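Local coordinates for escJ (Escherichia coli, PDB 1YJ7), which serves as a lipoprotein component of the molecular platform on which the type III secretion system of enteropathogenic E. coli is assembled, at the interface of chains A and B. Sequence-based numbering; all coordinates share one arbitrary frame. Chains: chain A/B, escJ.

Contacts 1 and 2 lie about 34 Å apart, measured between the centres of their C-alpha atoms, and both belong to the same interface of chains A and B. They have no residue or secondary-structure element in common. Contact 1 sets helix 11-23 of chain A against helix 47-56 and strand 3-6 of chain B; contact 2 sets helix 80-99 and the end of helix 140-150 of chain A against strands 105-113 and 123-130 of chain B. Each chain presents different surfaces, and the interface departs from exact two-fold symmetry, an arrangement that could let further copies be added in the same direction.

Contact 1: the interface of chains A and B. Residues chain A 15-16, 19; chain B 6, 51, 55.
A:Gln16 and B:Asn55 meet tip to tip because the A:Gln16 chain, with CG anti to its carbonyl carbon, is bent sharply at chi2 (-34°), which turns its amide toward the helix of chain B. B:Asn55 also has CG anti to its carbonyl carbon, and its amide points back from helix 47-56. The resulting hydrogen bond runs from the amide nitrogen ND2 of B:Asn55 to the amide oxygen OE1 of A:Gln16 at 2.9 Å. It is fairly straight, with 160° at the hydrogen. The acceptor lies close to the donor's amide plane, whereas the donor is moderately tilted from the carbonyl plane of A:Gln16. The reciprocal pair, A:Gln16 NE2 to B:Asn55 OD1, is 3.5 Å long and weak, so the pairing of the two amides is lopsided.

A second amide, that of A:Asn15, comes over one face of the B:Tyr6 ring. Its plane stands 83° from the ring plane, so the group is nearly upright, and ND2 lies 3.2 Å from the phenol carbon CZ, offset toward the rim. The hydroxyl oxygen OH of B:Tyr6 is 3.3 Å from the same ND2, but with ND2 over the ring face this is a close approach, not counted as a hydrogen bond. This geometry suggests an amino group resting on the aromatic face near its hydroxyl end.

Between the two amides sits B:Ile51. Its CD1 methyl touches CB of A:Asn15 at 3.7 Å, the side chains crossing at about a right angle, while its CG2 branch lies 3.8 Å from OE1 of A:Gln16. The isoleucine thus packs its two branches against the two polar side chains. A:Ala19, one turn along helix 11-23, adds a looser flank, its CB lying 4.3 Å from B:Ile51 CG2.

With 160 Å² of protein surface hidden, this patch packs helix 11-23 of one EscJ copy onto helix 47-56 of the next, and probably helps align neighbouring subunits in the platform.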
loop_
_atom_site.group_PDB
_atom_site.type_symbol
_atom_site.label_atom_id
_atom_site.label_comp_id
_atom_site.label_asym_id
_atom_site.label_seq_id
_atom_site.Cartn_x
_atom_site.Cartn_y
_atom_site.Cartn_z
ATOM N N ASN A 15 19.199 23.149 -7.176
ATOM C CA ASN A 15 19.995 22.504 -6.138
ATOM C C ASN A 15 21.213 21.768 -6.674
ATOM O O ASN A 15 22.284 21.836 -6.085
ATOM C CB ASN A 15 19.168 21.519 -5.318
ATOM C CG ASN A 15 18.226 22.206 -4.374
ATOM O OD1 ASN A 15 18.392 23.381 -4.044
ATOM N ND2 ASN A 15 17.216 21.475 -3.930
ATOM N N GLN A 16 21.046 21.070 -7.788
ATOM C CA GLN A 16 22.157 20.360 -8.402
ATOM C C GLN A 16 23.241 21.350 -8.851
ATOM O O GLN A 16 24.426 21.143 -8.603
ATOM C CB GLN A 16 21.679 19.467 -9.550
ATOM C CG GLN A 16 20.698 18.295 -9.164
ATOM C CD GLN A 16 20.912 17.629 -7.774
ATOM O OE1 GLN A 16 21.968 17.070 -7.493
ATOM N NE2 GLN A 16 19.866 17.666 -6.927
ATOM N N ALA A 19 24.921 23.046 -5.672
ATOM C CA ALA A 19 25.856 22.136 -5.029
ATOM C C ALA A 19 27.106 21.915 -5.879
ATOM O O ALA A 19 28.207 21.863 -5.349
ATOM C CB ALA A 19 25.178 20.806 -4.675
ATOM N N TYR B 6 13.838 22.267 -0.445
ATOM C CA TYR B 6 12.617 22.042 -1.216
ATOM C C TYR B 6 11.417 22.642 -0.488
ATOM O O TYR B 6 11.399 22.675 0.753
ATOM C CB TYR B 6 12.388 20.542 -1.435
ATOM C CG TYR B 6 13.466 19.907 -2.266
ATOM C CD1 TYR B 6 14.495 19.197 -1.681
ATOM C CD2 TYR B 6 13.480 20.065 -3.654
ATOM C CE1 TYR B 6 15.515 18.638 -2.456
ATOM C CE2 TYR B 6 14.490 19.520 -4.424
ATOM C CZ TYR B 6 15.500 18.822 -3.829
ATOM O OH TYR B 6 16.492 18.296 -4.618
ATOM N N ILE B 51 22.411 17.850 0.007
ATOM C CA ILE B 51 21.950 17.442 -1.295
ATOM C C ILE B 51 22.500 16.055 -1.632
ATOM O O ILE B 51 21.780 15.236 -2.180
ATOM C CB ILE B 51 22.323 18.502 -2.382
ATOM C CG1 ILE B 51 21.531 19.795 -2.152
ATOM C CG2 ILE B 51 22.105 17.953 -3.793
ATOM C CD1 ILE B 51 20.028 19.673 -2.186
ATOM N N ASN B 55 20.091 12.939 -2.385
ATOM C CA ASN B 55 20.214 12.285 -3.688
ATOM C C ASN B 55 20.487 10.793 -3.520
ATOM O O ASN B 55 19.891 9.963 -4.205
ATOM C CB ASN B 55 21.380 12.869 -4.481
ATOM C CG ASN B 55 21.100 14.233 -5.060
ATOM O OD1 ASN B 55 19.990 14.779 -4.963
ATOM N ND2 ASN B 55 22.127 14.799 -5.701
#

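Contact 2: the interface of chains A and B. Residues chain A 91, 148-152; chain B 112-113, 123.
In this YscJ/FliF-family protein, the C-terminal end of helix 140-150 in chain A meets neighbouring ends of strands 105-113 and 123-130 in chain B, with helix 80-99 supplying a lysine alongside. The hydroxyl of B:Ser123 reaches the helix end, where OG donates to the backbone oxygen O of A:Asn149 at 2.6 Å. The donor stands above that carbonyl plane and so is not directed at a lone pair. Within chain B, OG is also hydrogen-bonded to the side-chain oxygen OD1 of B:Asn113 (2.9 Å), approaching in the carbonyl plane on a lone pair. The two oxygens lie about 120° apart around OG, too far to share one hydrogen, so the hydroxyl probably donates to one at a time, unless the amide of B:Asn113 is turned over and donates to OG.

B:Asn113, with CG anti to its backbone N (chi1 159°), lies alongside the segment leaving the helix. Its ND2 makes van der Waals contact with CA of A:Asp152 at 3.5 Å, and its CB faces the backbone oxygen of A:Ser150 at 3.6 Å.

A:Lys91 bridges the chains. Its chain starts anti to the backbone N and then bends at chi2 and chi3, bringing the ammonium nitrogen NZ to the backbone oxygen of B:Leu112 at 2.8 Å, again from above the carbonyl plane. The same NZ donates to O of A:Ser150 at 2.8 Å, nearly along the C=O axis (164°). Water 1 sits 2.9 Å from NZ of A:Lys91 and links it a second time to O of B:Leu112. The positive charge of the lysine may be favoured by the two backbone carbonyls and by the C-terminal end of helix 140-150.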
loop_
_atom_site.group_PDB
_atom_site.type_symbol
_atom_site.label_atom_id
_atom_site.label_comp_id
_atom_site.label_asym_id
_atom_site.label_seq_id
_atom_site.Cartn_x
_atom_site.Cartn_y
_atom_site.Cartn_z
ATOM N N LYS A 91 5.250 0.906 -19.544
ATOM C CA LYS A 91 6.022 -0.185 -18.975
ATOM C C LYS A 91 7.413 0.306 -18.556
ATOM O O LYS A 91 7.877 -0.015 -17.473
ATOM C CB LYS A 91 6.118 -1.355 -19.963
ATOM C CG LYS A 91 6.867 -2.576 -19.450
ATOM C CD LYS A 91 6.186 -3.216 -18.214
ATOM C CE LYS A 91 4.869 -3.858 -18.566
ATOM N NZ LYS A 91 4.398 -4.784 -17.448
ATOM N N LYS A 148 13.321 -8.696 -16.717
ATOM C CA LYS A 148 12.936 -9.793 -17.586
ATOM C C LYS A 148 11.475 -10.154 -17.378
ATOM O O LYS A 148 10.702 -10.302 -18.325
ATOM C CB LYS A 148 13.812 -11.017 -17.307
ATOM C CG LYS A 148 13.408 -12.288 -18.079
ATOM C CD LYS A 148 14.034 -13.544 -17.499
ATOM C CE LYS A 148 13.547 -14.827 -18.192
ATOM N NZ LYS A 148 12.146 -15.197 -17.843
ATOM N N ASN A 149 11.100 -10.289 -16.116
ATOM C CA ASN A 149 9.770 -10.780 -15.776
ATOM C C ASN A 149 8.691 -9.706 -15.778
ATOM O O ASN A 149 7.504 -10.021 -15.615
ATOM C CB ASN A 149 9.837 -11.551 -14.451
ATOM C CG ASN A 149 10.473 -12.918 -14.626
ATOM O OD1 ASN A 149 10.198 -13.593 -15.603
ATOM N ND2 ASN A 149 11.329 -13.317 -13.703
ATOM N N SER A 150 9.080 -8.446 -16.002
ATOM C CA SER A 150 8.127 -7.353 -16.131
ATOM C C SER A 150 7.567 -7.233 -17.544
ATOM O O SER A 150 6.546 -6.585 -17.731
ATOM C CB SER A 150 8.776 -5.993 -15.795
ATOM O OG SER A 150 9.223 -5.912 -14.451
ATOM N N VAL A 151 8.246 -7.841 -18.511
ATOM C CA VAL A 151 8.114 -7.484 -19.929
ATOM C C VAL A 151 7.927 -8.702 -20.813
ATOM O O VAL A 151 8.611 -9.691 -20.628
ATOM C CB VAL A 151 9.432 -6.799 -20.426
ATOM C CG1 VAL A 151 9.433 -6.617 -21.945
ATOM C CG2 VAL A 151 9.649 -5.493 -19.722
ATOM N N ASP A 152 7.030 -8.608 -21.789
ATOM C CA ASP A 152 6.767 -9.712 -22.707
ATOM C C ASP A 152 7.986 -10.181 -23.518
ATOM O O ASP A 152 8.678 -9.376 -24.150
ATOM C CB ASP A 152 5.624 -9.337 -23.658
ATOM C CG ASP A 152 5.356 -10.408 -24.704
ATOM O OD1 ASP A 152 5.093 -11.576 -24.327
ATOM O OD2 ASP A 152 5.403 -10.172 -25.930
ATOM N N LEU B 112 3.434 -6.622 -13.776
ATOM C CA LEU B 112 2.897 -7.829 -14.382
ATOM C C LEU B 112 2.971 -7.787 -15.900
ATOM O O LEU B 112 2.713 -6.759 -16.511
ATOM C CB LEU B 112 1.429 -8.008 -13.999
ATOM C CG LEU B 112 1.125 -8.273 -12.531
ATOM C CD1 LEU B 112 -0.399 -8.353 -12.385
ATOM C CD2 LEU B 112 1.800 -9.532 -12.029
ATOM N N ASN B 113 3.297 -8.944 -16.462
ATOM C CA ASN B 113 3.280 -9.204 -17.891
ATOM C C ASN B 113 2.265 -10.335 -18.112
ATOM O O ASN B 113 2.605 -11.487 -17.958
ATOM C CB ASN B 113 4.694 -9.606 -18.313
ATOM C CG ASN B 113 4.754 -10.382 -19.628
ATOM O OD1 ASN B 113 5.546 -11.338 -19.764
ATOM N ND2 ASN B 113 3.969 -9.967 -20.595
ATOM N N SER B 123 4.366 -13.416 -16.750
ATOM C CA SER B 123 5.451 -13.335 -15.787
ATOM C C SER B 123 5.154 -12.180 -14.826
ATOM O O SER B 123 4.268 -11.373 -15.079
ATOM C CB SER B 123 6.800 -13.164 -16.499
ATOM O OG SER B 123 6.821 -11.938 -17.202
HETATM O O HOH W 1 2.365 -5.551 -19.414
#